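Local coordinates for uncharacterized protein (Streptococcus pneumoniae, PDB 3LFT) that binds L-tryptophan and is probably the substrate-binding component of an ABC transporter for that amino acid, at residues 11-14 with 15-18. Numbering follows the deposited sequence.
Sequences VSHP and SLDL. With TRP (tryptophan), chain C.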
loop_
_atom_site.group_PDB
_atom_site.type_symbol
_atom_site.label_atom_id
_atom_site.label_comp_id
_atom_site.label_asym_id
_atom_site.label_seq_id
_atom_site.Cartn_x
_atom_site.Cartn_y
_atom_site.Cartn_z
ATOM N N VAL A 11 -1.245 -8.210 7.078
ATOM C CA VAL A 11 -2.671 -8.492 7.181
ATOM C C VAL A 11 -3.099 -9.070 5.849
ATOM O O VAL A 11 -2.415 -8.923 4.841
ATOM C CB VAL A 11 -3.473 -7.179 7.498
ATOM C CG1 VAL A 11 -3.444 -6.194 6.326
ATOM C CG2 VAL A 11 -4.906 -7.438 7.912
ATOM N N SER A 12 -4.254 -9.725 5.845
ATOM C CA SER A 12 -4.858 -10.158 4.587
ATOM C C SER A 12 -5.675 -9.030 3.988
ATOM O O SER A 12 -6.726 -8.654 4.499
ATOM C CB SER A 12 -5.741 -11.389 4.798
ATOM O OG SER A 12 -4.941 -12.500 5.148
ATOM N N HIS A 13 -5.161 -8.453 2.911
ATOM C CA HIS A 13 -6.024 -7.731 1.988
ATOM C C HIS A 13 -5.530 -8.058 0.576
ATOM O O HIS A 13 -4.380 -8.465 0.410
ATOM C CB HIS A 13 -6.180 -6.250 2.385
ATOM C CG HIS A 13 -4.969 -5.398 2.191
ATOM N ND1 HIS A 13 -4.259 -4.826 3.228
ATOM C CD2 HIS A 13 -4.435 -4.911 1.050
ATOM C CE1 HIS A 13 -3.319 -4.041 2.725
ATOM N NE2 HIS A 13 -3.394 -4.095 1.406
ATOM N N PRO A 14 -6.391 -7.952 -0.446
ATOM C CA PRO A 14 -5.982 -8.606 -1.710
ATOM C C PRO A 14 -4.713 -8.069 -2.334
ATOM O O PRO A 14 -3.961 -8.825 -2.954
ATOM C CB PRO A 14 -7.174 -8.373 -2.641
ATOM C CG PRO A 14 -8.355 -8.286 -1.697
ATOM C CD PRO A 14 -7.828 -7.610 -0.441
ATOM N N SER A 15 -4.443 -6.781 -2.147
ATOM C CA SER A 15 -3.201 -6.211 -2.686
ATOM C C SER A 15 -1.961 -6.879 -2.097
ATOM O O SER A 15 -1.025 -7.217 -2.819
ATOM C CB SER A 15 -3.143 -4.705 -2.448
ATOM O OG SER A 15 -4.245 -4.036 -3.040
ATOM N N LEU A 16 -1.964 -7.107 -0.787
ATOM C CA LEU A 16 -0.812 -7.761 -0.172
ATOM C C LEU A 16 -0.666 -9.203 -0.633
ATOM O O LEU A 16 0.461 -9.678 -0.816
ATOM C CB LEU A 16 -0.814 -7.670 1.359
ATOM C CG LEU A 16 -0.899 -6.266 1.977
ATOM C CD1 LEU A 16 -0.598 -6.334 3.466
ATOM C CD2 LEU A 16 0.015 -5.229 1.321
ATOM N N ASP A 17 -1.779 -9.901 -0.809
ATOM C CA ASP A 17 -1.722 -11.263 -1.337
ATOM C C ASP A 17 -1.073 -11.295 -2.723
ATOM O O ASP A 17 -0.277 -12.185 -3.019
ATOM C CB ASP A 17 -3.121 -11.866 -1.430
ATOM C CG ASP A 17 -3.781 -12.083 -0.083
ATOM O OD1 ASP A 17 -3.106 -12.231 0.946
ATOM O OD2 ASP A 17 -5.022 -12.217 -0.085
ATOM N N LEU A 18 -1.389 -10.309 -3.563
ATOM C CA LEU A 18 -0.816 -10.228 -4.906
ATOM C C LEU A 18 0.678 -9.871 -4.870
ATOM O O LEU A 18 1.468 -10.433 -5.649
ATOM C CB LEU A 18 -1.622 -9.260 -5.778
ATOM C CG LEU A 18 -1.258 -9.167 -7.256
ATOM C CD1 LEU A 18 -1.169 -10.521 -7.976
ATOM C CD2 LEU A 18 -2.283 -8.268 -7.937
HETATM N N TRP C . 2.459 0.444 0.814
HETATM C CA TRP C . 1.676 0.009 2.008
HETATM C C TRP C . 2.462 0.258 3.253
HETATM O O TRP C . 2.188 -0.349 4.293
HETATM C CB TRP C . 1.290 -1.472 1.864
HETATM C CG TRP C . 0.428 -1.705 0.649
HETATM C CD1 TRP C . 0.821 -2.200 -0.594
HETATM C CD2 TRP C . -1.006 -1.414 0.538
HETATM N NE1 TRP C . -0.263 -2.239 -1.439
HETATM C CE2 TRP C . -1.359 -1.775 -0.838
HETATM C CE3 TRP C . -1.922 -0.887 1.417
HETATM C CZ2 TRP C . -2.669 -1.594 -1.244
HETATM C CZ3 TRP C . -3.229 -0.712 0.975
HETATM C CH2 TRP C . -3.583 -1.073 -0.340
HETATM O OXT TRP C . 3.391 1.078 3.228
HETATM O O HOH W 1 -4.191 -13.765 2.932
#
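L16 lies over one face of the H13 imidazole. CB leaves the first turn near the carbonyl oxygens of V11 and H13. CG, set anti to its own carbonyl carbon (chi1 -56°), makes a CH-pi contact, 3.6 Å from the centroid of the H13 ring and displaced toward the CE1–NE2 side. From there the two methyls part: CD1 goes back to V11, 3.4 Å from its O and 4.0 Å from its CG1, while CD2 passes NE2 of H13 and ends 3.6 Å from CG of the bound tryptophan. H13 itself reaches the indole with NE2, 3.4 Å from ligand CZ3, and S15 adds its CB, 3.4 Å from ligand CZ2. H13 is the N-cap residue of helix 14-29, and its O accepts a nearly straight hydrogen bond from D17 N (3.2 Å, 166°). A water bridges D17 OD1 and S12 OG, and OD1 is also hydrogen-bonded to NE2 of Q9. N196 of helix 196-200 touches H13 and L16 and is hydrogen-bonded to the ligand through ND2. H13, S15 and L16, where the loop after strand 3-9 runs into helix 14-29, thus form part of the wall of the tryptophan pocket, in the interlobe cleft characteristic of periplasmic-binding-protein folds.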